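Local atomic coordinates of protein FmtA (Staphylococcus aureus, PDB entry 5ZH8), a protein that removes D-alanyl esters from wall teichoic acid and lipoteichoic acid in the staphylococcal cell envelope, influencing methicillin resistance, autolysis and cell wall structure. Residues A128-T133 against G214-L219; D280-A285 against G344-Q349; D73-K78 against D357-V362; Q303-K306 against I312-P315. All coordinates share one frame; numbering follows the deposited sequence.

Interaction 1 (A128-T133 against G214-L219)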
loop_
_atom_site.group_PDB
_atom_site.type_symbol
_atom_site.label_atom_id
_atom_site.label_comp_id
_atom_site.label_asym_id
_atom_site.label_seq_id
_atom_site.Cartn_x
_atom_site.Cartn_y
_atom_site.Cartn_z
ATOM N N ALA A 128 4.979 0.869 -14.998
ATOM C CA ALA A 128 5.585 0.027 -16.022
ATOM C C ALA A 128 5.377 0.577 -17.438
ATOM O O ALA A 128 6.085 0.165 -18.357
ATOM C CB ALA A 128 5.076 -1.401 -15.921
ATOM N N GLN A 129 4.426 1.497 -17.625
ATOM C CA GLN A 129 4.283 2.183 -18.921
ATOM C C GLN A 129 5.503 3.039 -19.258
ATOM O O GLN A 129 5.762 3.306 -20.426
ATOM C CB GLN A 129 3.023 3.054 -18.990
ATOM C CG GLN A 129 2.686 3.477 -20.419
ATOM C CD GLN A 129 1.503 4.412 -20.514
ATOM O OE1 GLN A 129 1.160 5.097 -19.553
ATOM N NE2 GLN A 129 0.880 4.460 -21.688
ATOM N N LYS A 130 6.249 3.466 -18.248
ATOM C CA LYS A 130 7.504 4.183 -18.488
ATOM C C LYS A 130 8.458 3.422 -19.433
ATOM O O LYS A 130 9.243 4.042 -20.147
ATOM C CB LYS A 130 8.211 4.478 -17.167
ATOM C CG LYS A 130 7.481 5.482 -16.291
ATOM C CD LYS A 130 8.314 5.867 -15.087
ATOM C CE LYS A 130 7.612 6.916 -14.245
ATOM N NZ LYS A 130 6.312 6.439 -13.706
ATOM N N PHE A 131 8.380 2.091 -19.427
ATOM C CA PHE A 131 9.149 1.250 -20.347
ATOM C C PHE A 131 8.731 1.491 -21.796
ATOM O O PHE A 131 9.573 1.603 -22.678
ATOM C CB PHE A 131 8.984 -0.233 -19.964
ATOM C CG PHE A 131 9.706 -1.197 -20.874
ATOM C CD1 PHE A 131 11.037 -0.999 -21.222
ATOM C CD2 PHE A 131 9.055 -2.328 -21.361
ATOM C CE1 PHE A 131 11.696 -1.894 -22.051
ATOM C CE2 PHE A 131 9.704 -3.226 -22.192
ATOM C CZ PHE A 131 11.028 -3.005 -22.539
ATOM N N SER A 132 7.427 1.571 -22.031
ATOM C CA SER A 132 6.882 1.928 -23.345
ATOM C C SER A 132 7.445 3.280 -23.819
ATOM O O SER A 132 7.930 3.399 -24.953
ATOM C CB SER A 132 5.345 1.953 -23.290
ATOM O OG SER A 132 4.781 2.712 -24.348
ATOM N N THR A 133 7.389 4.276 -22.934
ATOM C CA THR A 133 7.905 5.616 -23.213
ATOM C C THR A 133 9.430 5.602 -23.452
ATOM O O THR A 133 9.934 6.307 -24.332
ATOM C CB THR A 133 7.563 6.588 -22.056
ATOM O OG1 THR A 133 6.143 6.652 -21.879
ATOM C CG2 THR A 133 8.101 8.000 -22.331
ATOM N N GLY A 214 6.245 12.409 -13.019
ATOM C CA GLY A 214 6.378 13.642 -13.789
ATOM C C GLY A 214 7.484 13.631 -14.824
ATOM O O GLY A 214 7.302 14.151 -15.920
ATOM N N ASN A 215 8.626 13.035 -14.482
ATOM C CA ASN A 215 9.737 12.949 -15.420
ATOM C C ASN A 215 9.271 12.322 -16.726
ATOM O O ASN A 215 9.498 12.874 -17.798
ATOM C CB ASN A 215 10.888 12.115 -14.855
ATOM C CG ASN A 215 11.678 12.835 -13.776
ATOM O OD1 ASN A 215 12.019 14.022 -13.894
ATOM N ND2 ASN A 215 11.996 12.099 -12.715
ATOM N N TYR A 216 8.611 11.171 -16.635
ATOM C CA TYR A 216 8.184 10.458 -17.835
ATOM C C TYR A 216 6.944 11.062 -18.499
ATOM O O TYR A 216 6.674 10.778 -19.667
ATOM C CB TYR A 216 8.021 8.958 -17.560
ATOM C CG TYR A 216 9.352 8.237 -17.644
ATOM C CD1 TYR A 216 10.381 8.533 -16.755
ATOM C CD2 TYR A 216 9.597 7.291 -18.633
ATOM C CE1 TYR A 216 11.601 7.889 -16.834
ATOM C CE2 TYR A 216 10.816 6.644 -18.720
ATOM C CZ TYR A 216 11.817 6.950 -17.823
ATOM O OH TYR A 216 13.038 6.318 -17.907
ATOM N N LEU A 217 6.207 11.906 -17.776
ATOM C CA LEU A 217 5.154 12.721 -18.401
ATOM C C LEU A 217 5.762 13.800 -19.307
ATOM O O LEU A 217 5.259 14.043 -20.401
ATOM C CB LEU A 217 4.238 13.361 -17.351
ATOM C CG LEU A 217 3.420 12.396 -16.494
ATOM C CD1 LEU A 217 2.659 13.163 -15.428
ATOM C CD2 LEU A 217 2.465 11.568 -17.345
ATOM N N VAL A 218 6.845 14.432 -18.850
ATOM C CA VAL A 218 7.598 15.395 -19.663
ATOM C C VAL A 218 8.222 14.730 -20.889
ATOM O O VAL A 218 8.233 15.309 -21.980
ATOM C CB VAL A 218 8.750 16.046 -18.852
ATOM C CG1 VAL A 218 9.686 16.841 -19.761
ATOM C CG2 VAL A 218 8.193 16.912 -17.730
ATOM N N LEU A 219 8.763 13.528 -20.694
ATOM C CA LEU A 219 9.346 12.753 -21.795
ATOM C C LEU A 219 8.295 12.339 -22.814
ATOM O O LEU A 219 8.562 12.334 -24.012
ATOM C CB LEU A 219 10.071 11.506 -21.282
ATOM C CG LEU A 219 11.433 11.721 -20.616
ATOM C CD1 LEU A 219 11.953 10.407 -20.055
ATOM C CD2 LEU A 219 12.428 12.370 -21.562
#
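Lys-130 and Tyr-216 face each other across two helical segments, 129-133 and 214-219, whose axes come within 10.2 Å and run in roughly the same direction, 33° apart. The aliphatic part of the lysine lies over one face of the tyrosine ring. Its CD makes a CH-pi contact, 3.9 Å from the ring centroid of Tyr-216 and displaced from the middle toward the rim. CB and CG join it along the CG-CD2 side of the ring, so three methylenes follow the aromatic surface. Leu-219, one helical turn on from Tyr-216, places CD1 over the centre of the opposite face, and the ring is held between lysine and leucine. Thr-133 arrives at the rim: its CB sits near the ring plane, 4.0 Å from CD2 of Tyr-216. With CG2 anti to the backbone N, the threonine methyl also reaches Leu-219, its CG2 lying 4.2 Å from CB of that leucine. Polar ends leave this apolar patch for other partners. The Lys-130 chain is extended until a bend at chi4 (61°), which turns NZ away from the ring to a salt bridge with Asp-213 and a hydrogen bond with Ser-127 OG. Tyr-216 OH bonds Met-171 O, and Thr-133 OG1 bonds Tyr-231 OH and Gly-284 O. Ser-127 to Lys-130 spell the Ser-x-x-Lys motif of the beta-lactamase and penicillin-binding protein clan, consistent with an active-site lysine, whose aliphatic part lies on a tyrosine of helix 213-227.

Interaction 2 (D280-A285 against G344-Q349)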
loop_
_atom_site.group_PDB
_atom_site.type_symbol
_atom_site.label_atom_id
_atom_site.label_comp_id
_atom_site.label_asym_id
_atom_site.label_seq_id
_atom_site.Cartn_x
_atom_site.Cartn_y
_atom_site.Cartn_z
ATOM N N ASP A 280 -6.396 10.418 -17.997
ATOM C CA ASP A 280 -6.366 11.337 -19.151
ATOM C C ASP A 280 -5.118 12.236 -19.194
ATOM O O ASP A 280 -4.728 12.693 -20.262
ATOM C CB ASP A 280 -7.650 12.191 -19.218
ATOM C CG ASP A 280 -7.923 12.975 -17.938
ATOM O OD1 ASP A 280 -7.250 12.743 -16.903
ATOM O OD2 ASP A 280 -8.839 13.826 -17.973
ATOM N N GLN A 281 -4.495 12.467 -18.040
ATOM C CA GLN A 281 -3.290 13.291 -17.943
ATOM C C GLN A 281 -2.014 12.462 -17.753
ATOM O O GLN A 281 -0.932 13.020 -17.566
ATOM C CB GLN A 281 -3.444 14.277 -16.777
ATOM C CG GLN A 281 -3.082 13.717 -15.402
ATOM C CD GLN A 281 -3.874 14.336 -14.263
ATOM O OE1 GLN A 281 -3.301 14.839 -13.298
ATOM N NE2 GLN A 281 -5.202 14.293 -14.368
ATOM N N TYR A 282 -2.143 11.136 -17.801
ATOM C CA TYR A 282 -1.050 10.227 -17.440
ATOM C C TYR A 282 -0.492 9.422 -18.615
ATOM O O TYR A 282 0.006 8.306 -18.432
ATOM C CB TYR A 282 -1.502 9.289 -16.304
ATOM C CG TYR A 282 -0.757 9.527 -15.011
ATOM C CD1 TYR A 282 0.491 8.945 -14.792
ATOM C CD2 TYR A 282 -1.283 10.350 -14.021
ATOM C CE1 TYR A 282 1.183 9.169 -13.618
ATOM C CE2 TYR A 282 -0.596 10.579 -12.843
ATOM C CZ TYR A 282 0.637 9.987 -12.646
ATOM O OH TYR A 282 1.315 10.214 -11.472
ATOM N N TYR A 283 -0.546 9.998 -19.814
ATOM C CA TYR A 283 -0.022 9.327 -21.004
ATOM C C TYR A 283 1.491 9.209 -20.919
ATOM O O TYR A 283 2.199 10.212 -20.960
ATOM C CB TYR A 283 -0.433 10.065 -22.279
ATOM C CG TYR A 283 -1.855 9.776 -22.700
ATOM C CD1 TYR A 283 -2.921 10.460 -22.128
ATOM C CD2 TYR A 283 -2.135 8.810 -23.664
ATOM C CE1 TYR A 283 -4.224 10.191 -22.505
ATOM C CE2 TYR A 283 -3.435 8.536 -24.046
ATOM C CZ TYR A 283 -4.477 9.235 -23.464
ATOM O OH TYR A 283 -5.780 8.992 -23.833
ATOM N N GLY A 284 1.972 7.978 -20.767
ATOM C CA GLY A 284 3.401 7.692 -20.727
ATOM C C GLY A 284 3.944 7.293 -19.368
ATOM O O GLY A 284 5.035 6.728 -19.289
ATOM N N ALA A 285 3.203 7.586 -18.303
ATOM C CA ALA A 285 3.636 7.262 -16.931
ATOM C C ALA A 285 2.679 6.327 -16.178
ATOM O O ALA A 285 2.864 6.088 -14.981
ATOM C CB ALA A 285 3.848 8.545 -16.136
ATOM N N GLY A 344 4.850 -1.485 -11.556
ATOM C CA GLY A 344 3.988 -0.313 -11.447
ATOM C C GLY A 344 2.902 -0.544 -10.415
ATOM O O GLY A 344 2.252 -1.586 -10.415
ATOM N N GLY A 345 2.713 0.424 -9.527
ATOM C CA GLY A 345 1.652 0.370 -8.517
ATOM C C GLY A 345 0.709 1.541 -8.719
ATOM O O GLY A 345 1.119 2.698 -8.585
ATOM N N PHE A 346 -0.549 1.260 -9.047
ATOM C CA PHE A 346 -1.480 2.328 -9.391
ATOM C C PHE A 346 -2.927 1.888 -9.186
ATOM O O PHE A 346 -3.310 0.785 -9.581
ATOM C CB PHE A 346 -1.233 2.745 -10.859
ATOM C CG PHE A 346 -1.358 4.223 -11.125
ATOM C CD1 PHE A 346 -0.993 5.177 -10.174
ATOM C CD2 PHE A 346 -1.780 4.659 -12.371
ATOM C CE1 PHE A 346 -1.116 6.527 -10.452
ATOM C CE2 PHE A 346 -1.889 6.013 -12.656
ATOM C CZ PHE A 346 -1.555 6.943 -11.696
ATOM N N PHE A 347 -3.710 2.763 -8.558
ATOM C CA PHE A 347 -5.136 2.543 -8.302
ATOM C C PHE A 347 -5.489 1.104 -7.961
ATOM O O PHE A 347 -6.231 0.441 -8.686
ATOM C CB PHE A 347 -5.976 3.059 -9.473
ATOM C CG PHE A 347 -5.926 4.551 -9.623
ATOM C CD1 PHE A 347 -6.788 5.364 -8.896
ATOM C CD2 PHE A 347 -5.000 5.141 -10.467
ATOM C CE1 PHE A 347 -6.732 6.736 -9.020
ATOM C CE2 PHE A 347 -4.945 6.518 -10.595
ATOM C CZ PHE A 347 -5.813 7.313 -9.869
ATOM N N GLY A 348 -4.919 0.635 -6.855
ATOM C CA GLY A 348 -5.221 -0.682 -6.300
ATOM C C GLY A 348 -4.691 -1.878 -7.066
ATOM O O GLY A 348 -5.057 -3.010 -6.762
ATOM N N GLN A 349 -3.827 -1.641 -8.051
ATOM C CA GLN A 349 -3.262 -2.718 -8.847
ATOM C C GLN A 349 -1.752 -2.701 -8.718
ATOM O O GLN A 349 -1.158 -1.674 -8.397
ATOM C CB GLN A 349 -3.692 -2.590 -10.305
ATOM C CG GLN A 349 -5.208 -2.480 -10.472
ATOM C CD GLN A 349 -5.709 -2.824 -11.864
ATOM O OE1 GLN A 349 -4.992 -3.422 -12.668
ATOM N NE2 GLN A 349 -6.952 -2.461 -12.152
#
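Phe-346 points its far end at the face of Tyr-282, with CZ standing 3.8 Å above the tyrosine plane and over the middle of the ring. The pair is an edge-to-face stack, although tilted well away from a perpendicular T: the planes meet at 56° and the centroids are 5.0 Å apart. All the close approaches across the contact run through that one phenylalanine carbon, the nearest being CZ of Phe-346 to CZ of Tyr-282 at 3.9 Å. Phe-346 has a second aromatic neighbour, since CD2 of Phe-347 lies 3.7 Å above the centre of one of its faces. CB of Phe-346 already points toward the 280-285 loop, and chi1 near -142° carries the ring on in that direction. On Tyr-282, CB points toward the strand segment and chi1 is near -114°, an orientation that presents a ring face to Phe-346; Ala-285 C lies in plane at the edge of the same ring. The strand ends in a type I' turn from Phe-346 to Gln-349, closed by a pair of backbone bonds between its end residues, Phe-346 N to Gln-349 O (3.1 Å) and Gln-349 N to Phe-346 O (2.9 Å). This makes a tight two-residue beta hairpin joining strands 340-346 and 349-355 of the central antiparallel sheet, with Phe-347 and Gly-348, both at positive phi, at its tip. In related enzymes of the beta-lactamase clan, this strand borders the active-site cleft. Tyr-282 comes from the loop between strands 272-273 and 288-290; its phenol OH bonds Asp-213 OD2, which fixes the hydroxyl end of the ring.

Interaction 3 (D73-K78 against D357-V362)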
loop_
_atom_site.group_PDB
_atom_site.type_symbol
_atom_site.label_atom_id
_atom_site.label_comp_id
_atom_site.label_asym_id
_atom_site.label_seq_id
_atom_site.Cartn_x
_atom_site.Cartn_y
_atom_site.Cartn_z
ATOM N N ASP A 73 4.125 -30.478 -15.063
ATOM C CA ASP A 73 5.453 -29.897 -14.873
ATOM C C ASP A 73 5.574 -29.338 -13.449
ATOM O O ASP A 73 4.996 -28.287 -13.151
ATOM C CB ASP A 73 5.699 -28.794 -15.902
ATOM C CG ASP A 73 7.125 -28.242 -15.851
ATOM O OD1 ASP A 73 7.908 -28.651 -14.973
ATOM O OD2 ASP A 73 7.473 -27.409 -16.704
ATOM N N PRO A 74 6.320 -30.033 -12.563
ATOM C CA PRO A 74 6.433 -29.675 -11.141
ATOM C C PRO A 74 6.639 -28.192 -10.843
ATOM O O PRO A 74 6.066 -27.698 -9.876
ATOM C CB PRO A 74 7.651 -30.467 -10.677
ATOM C CG PRO A 74 7.671 -31.654 -11.560
ATOM C CD PRO A 74 7.067 -31.263 -12.870
ATOM N N LYS A 75 7.444 -27.500 -11.653
ATOM C CA LYS A 75 7.667 -26.059 -11.483
ATOM C C LYS A 75 6.350 -25.298 -11.429
ATOM O O LYS A 75 6.086 -24.564 -10.484
ATOM C CB LYS A 75 8.444 -25.476 -12.658
ATOM C CG LYS A 75 9.888 -25.907 -12.793
ATOM C CD LYS A 75 10.561 -25.206 -13.963
ATOM C CE LYS A 75 9.700 -25.169 -15.222
ATOM N NZ LYS A 75 10.496 -24.917 -16.451
ATOM N N TYR A 76 5.547 -25.476 -12.477
ATOM C CA TYR A 76 4.324 -24.709 -12.676
ATOM C C TYR A 76 3.214 -25.174 -11.754
ATOM O O TYR A 76 2.374 -24.371 -11.342
ATOM C CB TYR A 76 3.877 -24.784 -14.136
ATOM C CG TYR A 76 4.895 -24.181 -15.068
ATOM C CD1 TYR A 76 5.213 -22.826 -14.994
ATOM C CD2 TYR A 76 5.559 -24.960 -16.006
ATOM C CE1 TYR A 76 6.156 -22.269 -15.836
ATOM C CE2 TYR A 76 6.496 -24.404 -16.860
ATOM C CZ TYR A 76 6.793 -23.061 -16.767
ATOM O OH TYR A 76 7.735 -22.505 -17.602
ATOM N N LYS A 77 3.212 -26.462 -11.427
ATOM C CA LYS A 77 2.279 -26.985 -10.444
ATOM C C LYS A 77 2.507 -26.320 -9.087
ATOM O O LYS A 77 1.557 -25.961 -8.386
ATOM C CB LYS A 77 2.435 -28.493 -10.312
ATOM C CG LYS A 77 1.425 -29.104 -9.359
ATOM C CD LYS A 77 1.413 -30.623 -9.424
ATOM C CE LYS A 77 0.493 -31.206 -8.361
ATOM N NZ LYS A 77 -0.842 -30.534 -8.316
ATOM N N LYS A 78 3.784 -26.164 -8.743
ATOM C CA LYS A 78 4.204 -25.546 -7.492
ATOM C C LYS A 78 3.768 -24.085 -7.460
ATOM O O LYS A 78 3.336 -23.585 -6.433
ATOM C CB LYS A 78 5.727 -25.647 -7.358
ATOM C CG LYS A 78 6.253 -25.873 -5.950
ATOM C CD LYS A 78 7.784 -25.935 -5.959
ATOM C CE LYS A 78 8.383 -27.136 -5.203
ATOM N NZ LYS A 78 8.596 -26.941 -3.741
ATOM N N ASP A 357 17.158 -14.366 -19.498
ATOM C CA ASP A 357 17.176 -14.916 -20.856
ATOM C C ASP A 357 16.380 -16.218 -21.005
ATOM O O ASP A 357 16.139 -16.656 -22.127
ATOM C CB ASP A 357 18.612 -15.105 -21.344
ATOM C CG ASP A 357 19.307 -13.785 -21.668
ATOM O OD1 ASP A 357 18.699 -12.704 -21.505
ATOM O OD2 ASP A 357 20.484 -13.829 -22.081
ATOM N N LYS A 358 15.972 -16.833 -19.894
ATOM C CA LYS A 358 15.163 -18.054 -19.942
ATOM C C LYS A 358 13.694 -17.786 -19.599
ATOM O O LYS A 358 12.799 -18.187 -20.340
ATOM C CB LYS A 358 15.723 -19.116 -18.996
ATOM C CG LYS A 358 15.154 -20.505 -19.249
ATOM C CD LYS A 358 15.693 -21.528 -18.269
ATOM C CE LYS A 358 15.072 -22.903 -18.475
ATOM N NZ LYS A 358 15.409 -23.835 -17.359
ATOM N N TYR A 359 13.453 -17.120 -18.477
ATOM C CA TYR A 359 12.097 -16.881 -18.005
ATOM C C TYR A 359 11.695 -15.415 -18.085
ATOM O O TYR A 359 12.489 -14.528 -17.775
ATOM C CB TYR A 359 11.952 -17.348 -16.554
ATOM C CG TYR A 359 12.051 -18.839 -16.380
ATOM C CD1 TYR A 359 11.012 -19.671 -16.766
ATOM C CD2 TYR A 359 13.190 -19.421 -15.835
ATOM C CE1 TYR A 359 11.098 -21.040 -16.608
ATOM C CE2 TYR A 359 13.286 -20.790 -15.670
ATOM C CZ TYR A 359 12.236 -21.595 -16.053
ATOM O OH TYR A 359 12.324 -22.955 -15.891
ATOM N N VAL A 360 10.455 -15.170 -18.495
ATOM C CA VAL A 360 9.813 -13.881 -18.259
ATOM C C VAL A 360 8.587 -14.156 -17.410
ATOM O O VAL A 360 7.670 -14.843 -17.847
ATOM C CB VAL A 360 9.396 -13.162 -19.563
ATOM C CG1 VAL A 360 8.812 -11.789 -19.246
ATOM C CG2 VAL A 360 10.580 -13.038 -20.510
ATOM N N VAL A 361 8.598 -13.632 -16.189
ATOM C CA VAL A 361 7.521 -13.850 -15.230
ATOM C C VAL A 361 6.775 -12.542 -15.051
ATOM O O VAL A 361 7.351 -11.559 -14.596
ATOM C CB VAL A 361 8.062 -14.328 -13.862
ATOM C CG1 VAL A 361 6.915 -14.690 -12.927
ATOM C CG2 VAL A 361 9.006 -15.503 -14.045
ATOM N N VAL A 362 5.497 -12.540 -15.423
ATOM C CA VAL A 362 4.645 -11.358 -15.317
ATOM C C VAL A 362 3.533 -11.673 -14.333
ATOM O O VAL A 362 2.768 -12.616 -14.549
ATOM C CB VAL A 362 4.017 -10.970 -16.681
ATOM C CG1 VAL A 362 3.287 -9.629 -16.581
ATOM C CG2 VAL A 362 5.070 -10.945 -17.780
#
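Around the ring of Tyr-359, Lys-75 NZ and Tyr-76 OH both come in at the edge, near the ring plane, while CG of the adjoining Lys-358 lies 4.0 Å above one face, offset toward the rim. Lys-75 and Tyr-359 approach from opposite directions and meet at their polar ends: NZ of Lys-75 donates a hydrogen bond to the phenol OH of Tyr-359, 2.7 Å away. A bend at chi3 (-44°) in the otherwise extended lysine chain brings CD as well as the ammonium close to that oxygen. Tyr-76 reaches the same rim with its hydroxyl, 3.8 Å from CE1 of Tyr-359, a packing contact. The contact fastens the first turn of helix 74-85, with Asp-73 as its N-cap, to strand 359-365 of the central sheet; Leu-383, following the C-terminal helix, touches both Lys-75 and Tyr-359. From the neighbouring strand 90-96, Glu-96 uses OE1 for a salt bridge to Lys-75 NZ and for a hydrogen bond with Tyr-76 OH. Asp-73 OD2 adds a long salt bridge to Lys-75 NZ at 3.9 Å. Lys-358 NZ stands 5.1 Å from Lys-75 NZ, a like charge nearby. With Glu-96 in a salt bridge and Asp-73 more distant, the Lys-75 ammonium is probably kept charged despite Lys-358, and its N-H donated to the phenol would tend to polarise the Tyr-359 hydroxyl.

Interaction 4 (Q303-K306 against I312-P315)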
loop_
_atom_site.group_PDB
_atom_site.type_symbol
_atom_site.label_atom_id
_atom_site.label_comp_id
_atom_site.label_asym_id
_atom_site.label_seq_id
_atom_site.Cartn_x
_atom_site.Cartn_y
_atom_site.Cartn_z
ATOM N N GLN A 303 13.962 -8.903 -26.601
ATOM C CA GLN A 303 15.101 -9.780 -26.354
ATOM C C GLN A 303 15.582 -10.444 -27.638
ATOM O O GLN A 303 16.776 -10.703 -27.794
ATOM C CB GLN A 303 14.755 -10.851 -25.311
ATOM C CG GLN A 303 14.862 -10.375 -23.870
ATOM C CD GLN A 303 14.522 -11.464 -22.874
ATOM O OE1 GLN A 303 13.467 -12.094 -22.964
ATOM N NE2 GLN A 303 15.410 -11.691 -21.918
ATOM N N GLN A 304 14.654 -10.721 -28.549
ATOM C CA GLN A 304 14.980 -11.302 -29.856
ATOM C C GLN A 304 15.297 -10.259 -30.940
ATOM O O GLN A 304 15.267 -10.570 -32.124
ATOM C CB GLN A 304 13.828 -12.188 -30.312
ATOM C CG GLN A 304 13.687 -13.446 -29.479
ATOM C CD GLN A 304 12.327 -14.097 -29.613
ATOM O OE1 GLN A 304 11.397 -13.538 -30.206
ATOM N NE2 GLN A 304 12.201 -15.294 -29.055
ATOM N N TYR A 305 15.593 -9.030 -30.528
ATOM C CA TYR A 305 16.048 -7.970 -31.430
ATOM C C TYR A 305 15.025 -7.574 -32.486
ATOM O O TYR A 305 15.361 -7.427 -33.654
ATOM C CB TYR A 305 17.376 -8.368 -32.080
ATOM C CG TYR A 305 18.369 -8.909 -31.081
ATOM C CD1 TYR A 305 18.770 -8.137 -29.998
ATOM C CD2 TYR A 305 18.897 -10.184 -31.211
ATOM C CE1 TYR A 305 19.670 -8.620 -29.077
ATOM C CE2 TYR A 305 19.799 -10.674 -30.293
ATOM C CZ TYR A 305 20.183 -9.885 -29.233
ATOM O OH TYR A 305 21.079 -10.375 -28.320
ATOM N N LYS A 306 13.787 -7.347 -32.071
ATOM C CA LYS A 306 12.727 -6.956 -32.978
ATOM C C LYS A 306 12.487 -5.476 -33.037
ATOM O O LYS A 306 11.821 -5.013 -33.907
ATOM C CB LYS A 306 11.430 -7.648 -32.647
ATOM C CG LYS A 306 11.292 -9.005 -33.284
ATOM C CD LYS A 306 9.855 -9.289 -33.654
ATOM C CE LYS A 306 9.573 -10.779 -33.609
ATOM N NZ LYS A 306 8.124 -11.087 -33.543
ATOM N N ILE A 312 22.356 -2.214 -29.954
ATOM C CA ILE A 312 21.502 -1.286 -29.199
ATOM C C ILE A 312 20.791 -2.015 -28.050
ATOM O O ILE A 312 20.782 -1.535 -26.914
ATOM C CB ILE A 312 20.457 -0.596 -30.112
ATOM C CG1 ILE A 312 21.144 0.221 -31.218
ATOM C CG2 ILE A 312 19.517 0.293 -29.303
ATOM C CD1 ILE A 312 22.035 1.337 -30.725
ATOM N N THR A 313 20.216 -3.175 -28.353
ATOM C CA THR A 313 19.395 -3.906 -27.397
ATOM C C THR A 313 20.186 -4.426 -26.194
ATOM O O THR A 313 19.737 -4.286 -25.056
ATOM C CB THR A 313 18.694 -5.101 -28.062
ATOM O OG1 THR A 313 17.871 -4.640 -29.142
ATOM C CG2 THR A 313 17.844 -5.854 -27.047
ATOM N N ASN A 314 21.347 -5.029 -26.440
ATOM C CA ASN A 314 22.091 -5.685 -25.361
ATOM C C ASN A 314 22.441 -4.730 -24.210
ATOM O O ASN A 314 22.121 -5.021 -23.052
ATOM C CB ASN A 314 23.347 -6.382 -25.882
ATOM C CG ASN A 314 23.041 -7.550 -26.802
ATOM O OD1 ASN A 314 21.927 -8.083 -26.818
ATOM N ND2 ASN A 314 24.040 -7.945 -27.595
ATOM N N PRO A 315 23.076 -3.580 -24.512
ATOM C CA PRO A 315 23.364 -2.629 -23.432
ATOM C C PRO A 315 22.103 -2.053 -22.795
ATOM O O PRO A 315 22.039 -1.919 -21.569
ATOM C CB PRO A 315 24.154 -1.512 -24.126
ATOM C CG PRO A 315 24.550 -2.052 -25.453
ATOM C CD PRO A 315 23.550 -3.089 -25.818
#
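Tyr-305 turns the edge of its ring, not a face, to Thr-313 and Asn-314 on the helix that follows. Its phenol OH donates to OD1 of Asn-314 at 2.9 Å. The approach is in the carbonyl plane on a lone pair, with a C=O...donor angle of 128°. The two side chains cross at about a right angle and the ring and amide planes stand 67° apart, so the hydroxyl meets the amide oxygen without the flat groups lying on each other. Nearer the root of the ring, at the same rim, Thr-313 CB lies near the ring plane, 3.6 Å from CD1 of Tyr-305. OG1 of Thr-313 stays close to that plane too, 3.7 Å from CD1 of Tyr-305, while CG2 is set off the plane on the side where Gln-303 O lies. The backbone before the ring supplies a face contact, for Gln-303 O sits 3.6 Å above the ring centre of Tyr-305. The chain turns back here: Tyr-305, at positive phi, is the C-prime residue of a Schellman motif that ends helix 292-303, with Lys-306 N bonded to Gln-301 O. A short connection then leads into helix 310-318, and the tyrosine spans the corner between the two helices. With chi1 at -47°, CG lies beside the backbone N and the ring is sent toward the second helix, also touching Pro-310. The other end of the Asn-314 amide is used as well: ND2 bonds O of Gln-397, the last residue of the chain. Thr-313 OG1 is hydrogen-bonded to Ser-309 O, just before its own helix.

Interactions 1 and 2 lie near the centre of the chain, about 10 Å apart between centres, and touch: Thr-133 OG1 and Gly-284 O come within 2.8 Å, a probable hydrogen bond. They also share Asp-213, bound by Lys-130 in one and Tyr-282 in the other. Both meet across aromatic faces, with their polar ends paired to residues beyond the two segments. Interaction 3 is also buried, though far from the centre, whereas interaction 4 is only partly buried; both rely on phenol hydroxyls, one accepting from a lysine and one donating to an amide. Interaction 3 reaches the same sheet as interaction 2; interaction 4 closes a local helix corner, and its Gln-303 packs on Asp-357 and Val-360.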